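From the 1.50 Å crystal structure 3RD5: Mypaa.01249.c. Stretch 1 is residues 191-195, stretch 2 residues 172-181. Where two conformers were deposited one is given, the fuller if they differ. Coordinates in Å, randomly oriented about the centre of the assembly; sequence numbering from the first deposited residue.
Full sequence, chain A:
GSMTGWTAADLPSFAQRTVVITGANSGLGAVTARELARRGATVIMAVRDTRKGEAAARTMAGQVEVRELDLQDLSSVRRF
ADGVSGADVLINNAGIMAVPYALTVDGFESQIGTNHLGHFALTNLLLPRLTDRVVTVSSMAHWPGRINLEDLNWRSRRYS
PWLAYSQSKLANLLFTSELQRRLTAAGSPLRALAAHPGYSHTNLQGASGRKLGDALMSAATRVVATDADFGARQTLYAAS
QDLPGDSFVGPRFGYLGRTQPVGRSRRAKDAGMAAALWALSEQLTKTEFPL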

# COMPACT_ATOMS: atom_id res chain seq x y z
N ARG A 191 -0.55 -3.37 -13.84
CA ARG A 191 -1.31 -4.27 -12.92
C ARG A 191 -1.40 -3.64 -11.55
O ARG A 191 -0.48 -2.96 -11.08
CB ARG A 191 -0.67 -5.65 -12.80
CG ARG A 191 -0.91 -6.49 -13.97
CD ARG A 191 -0.04 -7.74 -13.93
NE ARG A 191 1.31 -7.44 -14.41
CZ ARG A 191 2.23 -8.36 -14.66
NH1 ARG A 191 2.02 -9.62 -14.32
NH2 ARG A 191 3.37 -7.99 -15.24
N ALA A 192 -2.51 -3.91 -10.88
CA ALA A 192 -2.72 -3.60 -9.46
C ALA A 192 -2.79 -4.88 -8.68
O ALA A 192 -3.61 -5.75 -8.97
CB ALA A 192 -4.04 -2.77 -9.28
N LEU A 193 -1.93 -5.01 -7.67
CA LEU A 193 -1.80 -6.21 -6.84
C LEU A 193 -1.84 -5.82 -5.40
O LEU A 193 -1.65 -4.66 -5.03
CB LEU A 193 -0.44 -6.91 -7.14
CG LEU A 193 -0.12 -7.17 -8.61
CD1 LEU A 193 1.32 -7.70 -8.80
CD2 LEU A 193 -1.11 -8.16 -9.19
N ALA A 194 -2.08 -6.79 -4.53
CA ALA A 194 -2.04 -6.56 -3.09
C ALA A 194 -1.25 -7.66 -2.40
O ALA A 194 -1.04 -8.74 -2.95
CB ALA A 194 -3.50 -6.47 -2.52
N ALA A 195 -0.79 -7.36 -1.18
CA ALA A 195 -0.07 -8.29 -0.32
C ALA A 195 -0.43 -8.01 1.10
O ALA A 195 -0.89 -6.91 1.44
CB ALA A 195 1.48 -8.13 -0.52
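Stretch 2 (172-181) NLLFTSELQR

Residues 172-181 form a continuous stretch of α-helix laid almost antiparallel along the strand 191-195: the two N-to-C directions make an angle of 164° (signed crossing angle -164°), and the axes come within 7.4 Å. So close an approach goes with small side chains on the strand's helix-facing side. Ala 192 and Ala 194 point their CB atoms toward the helix, whereas Leu 193 and Ala 195 point away, the usual alternation of an extended chain.

The packing contacts are spaced along the helix. Ala 192 CB meets Leu 179 CD2 at 3.7 Å, and Ala 194 CB meets Leu 173 CD2, also at 3.7 Å. Thr 176, with chi1 in m, lies between these leucines in sequence and brings its CG2 to 3.6 Å from Ala 192 O.

The polar contacts reach the strand's backbone at two points, one direct and one through water. Gln 180 leaves the helix sideways, but its amide end turns to the strand, and Ala 192 N donates a nearly linear hydrogen bond to Gln 180 OE1 (2.9 Å, 171°). Within the helix, Thr 176 OG1 donates to Asn 172 O (2.9 Å), one turn back. A single water bridges the elements, donating to both Thr 176 OG1 and Leu 193 O, each 2.9 Å from its oxygen.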

# COMPACT_ATOMS: atom_id res chain seq x y z
N ASN A 172 -8.20 -1.03 1.12
CA ASN A 172 -7.00 -1.31 0.33
C ASN A 172 -7.25 -2.38 -0.72
O ASN A 172 -6.73 -2.32 -1.85
CB ASN A 172 -5.85 -1.82 1.21
CG ASN A 172 -5.23 -0.81 2.16
OD1 ASN A 172 -4.78 -1.21 3.26
ND2 ASN A 172 -5.09 0.47 1.77
N LEU A 173 -8.05 -3.39 -0.38
CA LEU A 173 -8.40 -4.47 -1.32
C LEU A 173 -9.41 -4.03 -2.38
O LEU A 173 -9.26 -4.35 -3.57
CB LEU A 173 -8.88 -5.73 -0.56
CG LEU A 173 -7.75 -6.42 0.18
CD1 LEU A 173 -8.29 -7.54 1.07
CD2 LEU A 173 -6.77 -7.11 -0.81
N LEU A 174 -10.46 -3.33 -1.95
CA LEU A 174 -11.45 -2.81 -2.88
C LEU A 174 -10.81 -1.82 -3.85
O LEU A 174 -11.19 -1.75 -5.03
CB LEU A 174 -12.58 -2.17 -2.10
CG LEU A 174 -13.48 -3.11 -1.29
CD1 LEU A 174 -14.37 -2.29 -0.36
CD2 LEU A 174 -14.33 -4.02 -2.20
N PHE A 175 -9.85 -1.04 -3.36
CA PHE A 175 -9.02 -0.13 -4.19
C PHE A 175 -8.31 -0.91 -5.28
O PHE A 175 -8.33 -0.56 -6.47
CB PHE A 175 -8.01 0.58 -3.30
CG PHE A 175 -6.98 1.36 -4.05
CD1 PHE A 175 -7.28 2.50 -4.73
CD2 PHE A 175 -5.68 0.92 -4.00
CE1 PHE A 175 -6.28 3.21 -5.40
CE2 PHE A 175 -4.68 1.64 -4.62
CZ PHE A 175 -5.00 2.78 -5.35
N THR A 176 -7.64 -1.99 -4.87
CA THR A 176 -6.89 -2.83 -5.80
C THR A 176 -7.78 -3.44 -6.89
O THR A 176 -7.44 -3.38 -8.09
CB THR A 176 -6.18 -3.92 -5.04
OG1 THR A 176 -5.24 -3.35 -4.10
CG2 THR A 176 -5.41 -4.92 -5.98
N SER A 177 -8.94 -3.97 -6.51
CA SER A 177 -9.87 -4.58 -7.49
C SER A 177 -10.39 -3.56 -8.48
O SER A 177 -10.42 -3.80 -9.68
CB SER A 177 -11.04 -5.22 -6.76
OG SER A 177 -10.62 -6.32 -5.98
N GLU A 178 -10.83 -2.39 -7.98
CA GLU A 178 -11.39 -1.38 -8.86
C GLU A 178 -10.31 -0.75 -9.72
O GLU A 178 -10.54 -0.48 -10.90
CB GLU A 178 -12.20 -0.35 -8.09
CG GLU A 178 -12.79 0.79 -8.90
CD GLU A 178 -13.87 0.44 -9.88
OE1 GLU A 178 -14.30 -0.72 -9.93
OE2 GLU A 178 -14.29 1.40 -10.58
N LEU A 179 -9.13 -0.54 -9.17
CA LEU A 179 -8.00 -0.00 -9.96
C LEU A 179 -7.72 -0.98 -11.11
O LEU A 179 -7.57 -0.58 -12.27
CB LEU A 179 -6.74 0.18 -9.10
CG LEU A 179 -5.50 0.66 -9.85
CD1 LEU A 179 -5.73 1.95 -10.67
CD2 LEU A 179 -4.36 0.88 -8.86
N GLN A 180 -7.65 -2.29 -10.83
CA GLN A 180 -7.39 -3.23 -11.91
C GLN A 180 -8.50 -3.20 -12.95
O GLN A 180 -8.21 -3.24 -14.16
CB GLN A 180 -7.18 -4.65 -11.37
CG GLN A 180 -6.81 -5.63 -12.50
CD GLN A 180 -5.51 -5.26 -13.15
OE1 GLN A 180 -4.47 -5.26 -12.51
NE2 GLN A 180 -5.54 -4.97 -14.45
N ARG A 181 -9.75 -3.11 -12.51
CA ARG A 181 -10.88 -3.05 -13.48
C ARG A 181 -10.70 -1.85 -14.41
O ARG A 181 -10.88 -1.98 -15.64
CB ARG A 181 -12.21 -2.96 -12.77
CG ARG A 181 -13.40 -3.10 -13.69
CD ARG A 181 -14.69 -2.83 -12.96
NE ARG A 181 -14.87 -1.43 -12.62
CZ ARG A 181 -15.22 -0.47 -13.48
NH1 ARG A 181 -15.44 -0.76 -14.78
NH2 ARG A 181 -15.39 0.78 -13.06
O HOH W 1 -3.02 -2.14 -5.46